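Local structure of glycosaminoglycan xylosylkinase (Hydra vulgaris, 5XOM) at residues 82-87 with 167-172. The protein probably phosphorylates xylose in the proteoglycan linkage region, as a Fam20-family kinase of the secretory pathway. Residues are numbered along the deposited sequence.
Sequences ITQATT and VAAKKL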
ATOM      1  N   ILE A  82     -20.087   4.254  18.476  1.00 30.15           N
ATOM      2  CA  ILE A  82     -19.694   3.592  19.716  1.00 29.27           C
ATOM      3  C   ILE A  82     -20.866   2.752  20.210  1.00 35.16           C
ATOM      4  O   ILE A  82     -21.950   3.280  20.483  1.00 33.77           O
ATOM      5  CB  ILE A  82     -19.266   4.619  20.773  1.00 32.07           C
ATOM      6  CG1 ILE A  82     -18.031   5.387  20.294  1.00 22.01           C
ATOM      7  CG2 ILE A  82     -19.010   3.938  22.119  1.00 20.69           C
ATOM      8  CD1 ILE A  82     -17.691   6.589  21.160  1.00 21.77           C
ATOM      9  N   THR A  83     -20.648   1.444  20.352  1.00 31.84           N
ATOM     10  CA  THR A  83     -21.717   0.557  20.786  1.00 33.48           C
ATOM     11  C   THR A  83     -21.613   0.151  22.246  1.00 31.02           C
ATOM     12  O   THR A  83     -22.624  -0.250  22.828  1.00 37.86           O
ATOM     13  CB  THR A  83     -21.760  -0.708  19.913  1.00 33.30           C
ATOM     14  OG1 THR A  83     -20.560  -1.463  20.099  1.00 37.12           O
ATOM     15  CG2 THR A  83     -21.903  -0.343  18.446  1.00 29.45           C
ATOM     16  N   GLN A  84     -20.433   0.260  22.856  1.00 29.59           N
ATOM     17  CA  GLN A  84     -20.250  -0.028  24.274  1.00 32.17           C
ATOM     18  C   GLN A  84     -19.152   0.878  24.809  1.00 32.39           C
ATOM     19  O   GLN A  84     -18.274   1.311  24.061  1.00 28.08           O
ATOM     20  CB  GLN A  84     -19.857  -1.491  24.542  1.00 41.49           C
ATOM     21  CG  GLN A  84     -20.680  -2.548  23.826  1.00 49.16           C
ATOM     22  CD  GLN A  84     -22.084  -2.668  24.380  1.00 55.90           C
ATOM     23  OE1 GLN A  84     -22.385  -2.159  25.463  1.00 62.35           O
ATOM     24  NE2 GLN A  84     -22.959  -3.330  23.631  1.00 48.10           N
ATOM     25  N   ALA A  85     -19.202   1.147  26.114  1.00 29.60           N
ATOM     26  CA  ALA A  85     -18.166   1.932  26.771  1.00 27.68           C
ATOM     27  C   ALA A  85     -18.004   1.454  28.206  1.00 30.31           C
ATOM     28  O   ALA A  85     -18.995   1.223  28.901  1.00 31.88           O
ATOM     29  CB  ALA A  85     -18.499   3.432  26.751  1.00 23.86           C
ATOM     30  N   THR A  86     -16.753   1.299  28.642  1.00 33.13           N
ATOM     31  CA  THR A  86     -16.473   0.888  30.012  1.00 32.34           C
ATOM     32  C   THR A  86     -15.124   1.436  30.458  1.00 31.27           C
ATOM     33  O   THR A  86     -14.458   2.184  29.737  1.00 31.15           O
ATOM     34  CB  THR A  86     -16.515  -0.637  30.157  1.00 36.12           C
ATOM     35  OG1 THR A  86     -16.351  -0.981  31.540  1.00 46.14           O
ATOM     36  CG2 THR A  86     -15.419  -1.285  29.341  1.00 25.96           C
ATOM     37  N   THR A  87     -14.737   1.061  31.676  1.00 33.22           N
ATOM     38  CA  THR A  87     -13.479   1.476  32.275  1.00 38.13           C
ATOM     39  C   THR A  87     -13.088   0.427  33.309  1.00 45.95           C
ATOM     40  O   THR A  87     -13.927  -0.353  33.768  1.00 44.90           O
ATOM     41  CB  THR A  87     -13.601   2.862  32.916  1.00 48.19           C
ATOM     42  OG1 THR A  87     -12.298   3.385  33.178  1.00 67.17           O
ATOM     43  CG2 THR A  87     -14.389   2.783  34.229  1.00 32.14           C
ATOM     44  N   VAL A 167     -24.658   3.854  26.405  1.00 35.05           N
ATOM     45  CA  VAL A 167     -24.106   2.516  26.211  1.00 27.89           C
ATOM     46  C   VAL A 167     -23.029   2.239  27.248  1.00 31.71           C
ATOM     47  O   VAL A 167     -22.285   1.260  27.132  1.00 39.46           O
ATOM     48  CB  VAL A 167     -23.530   2.324  24.792  1.00 32.41           C
ATOM     49  CG1 VAL A 167     -24.610   2.494  23.728  1.00 31.28           C
ATOM     50  CG2 VAL A 167     -22.359   3.274  24.550  1.00 25.23           C
ATOM     51  N   ALA A 168     -22.946   3.081  28.273  1.00 32.24           N
ATOM     52  CA  ALA A 168     -21.879   2.954  29.253  1.00 34.72           C
ATOM     53  C   ALA A 168     -22.214   1.859  30.252  1.00 39.11           C
ATOM     54  O   ALA A 168     -23.326   1.814  30.787  1.00 39.77           O
ATOM     55  CB  ALA A 168     -21.665   4.277  29.990  1.00 28.03           C
ATOM     56  N   ALA A 169     -21.246   0.995  30.528  1.00 37.02           N
ATOM     57  CA  ALA A 169     -21.422   0.044  31.610  1.00 39.19           C
ATOM     58  C   ALA A 169     -21.464   0.773  32.947  1.00 41.49           C
ATOM     59  O   ALA A 169     -20.924   1.874  33.096  1.00 42.99           O
ATOM     60  CB  ALA A 169     -20.299  -0.990  31.616  1.00 33.76           C
ATOM     61  N   LYS A 170     -22.110   0.138  33.932  1.00 47.40           N
ATOM     62  CA  LYS A 170     -22.212   0.762  35.244  1.00 41.37           C
ATOM     63  C   LYS A 170     -20.864   1.160  35.817  1.00 38.78           C
ATOM     64  O   LYS A 170     -20.754   2.199  36.477  1.00 40.18           O
ATOM     65  CB  LYS A 170     -22.862  -0.152  36.270  1.00 52.78           C
ATOM     66  CG  LYS A 170     -23.860   0.571  37.085  1.00 70.99           C
ATOM     67  CD  LYS A 170     -23.823  -0.136  38.399  1.00 77.13           C
ATOM     68  CE  LYS A 170     -24.841   0.456  39.321  1.00 75.60           C
ATOM     69  NZ  LYS A 170     -24.686  -0.286  40.563  1.00 73.87           N
ATOM     70  N   LYS A 171     -19.834   0.350  35.588  1.00 42.58           N
ATOM     71  CA  LYS A 171     -18.525   0.650  36.150  1.00 46.17           C
ATOM     72  C   LYS A 171     -18.058   2.037  35.741  1.00 42.13           C
ATOM     73  O   LYS A 171     -17.450   2.758  36.542  1.00 38.51           O
ATOM     74  CB  LYS A 171     -17.506  -0.399  35.712  1.00 54.59           C
ATOM     75  CG  LYS A 171     -16.598  -0.907  36.812  1.00 58.68           C
ATOM     76  CD  LYS A 171     -15.556  -1.844  36.225  1.00 62.82           C
ATOM     77  CE  LYS A 171     -16.181  -2.884  35.307  1.00 67.31           C
ATOM     78  NZ  LYS A 171     -15.144  -3.785  34.729  1.00 68.09           N
ATOM     79  N   LEU A 172     -18.348   2.433  34.507  1.00 36.87           N
ATOM     80  CA  LEU A 172     -17.969   3.745  34.010  1.00 38.73           C
ATOM     81  C   LEU A 172     -19.022   4.799  34.334  1.00 32.85           C
ATOM     82  O   LEU A 172     -18.680   5.894  34.797  1.00 30.07           O
ATOM     83  CB  LEU A 172     -17.729   3.676  32.497  1.00 34.32           C
ATOM     84  CG  LEU A 172     -17.643   4.993  31.727  1.00 31.54           C
ATOM     85  CD1 LEU A 172     -16.399   5.765  32.130  1.00 23.17           C
ATOM     86  CD2 LEU A 172     -17.637   4.740  30.224  1.00 27.78           C
TER
HETATM   87  O   HOH W   1     -21.343  -1.583  27.858  1.00 44.21           O
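A single parallel beta bridge attaches the loop before helix 170-173 to strand 82-86, an edge strand of the five-stranded antiparallel sheet in what is probably the kinase N-lobe. The evidence is its bonding pattern: Ala-85 lies opposite Ala-168 (CA to CA 4.6 Å) and bonds to the residues flanking it. Val-167 begins the contact: its O accepts from Ala-85 N at 3.2 Å, with a bent angle of 141°, and also takes a proton from a water (3.1 Å) that donates to Gln-84 OE1 at 2.7 Å. The CA-to-CB bond of Val-167 points toward the strand: its CB approaches Thr-83 O to 3.4 Å, and its CG2 lies 4.2 Å from Ile-82 CG2. At Ala-168 the CB points away, while CA makes a CA-H...O contact of 3.4 Å to Ala-85 O. That same Ala-85 O receives the straighter bond, 2.8 Å and 171°, from Ala-169 N. Ala-169 is also the N-cap residue, so bridge and helix start share one residue; its O accepts from Leu-172 N at 3.0 Å. Once the helix begins, Lys-170 turns away, but Lys-171 heads toward the residue just past the strand, its CD 3.3 Å from Thr-87 O. The CA-to-CB bond of Leu-172 points toward the strand, and the side chain also touches Val-164 of helix 160-164; Leu-172 CA meets Thr-87 CG2 at 3.7 Å, and its CD2 packs 3.8 Å from Ala-85 CB.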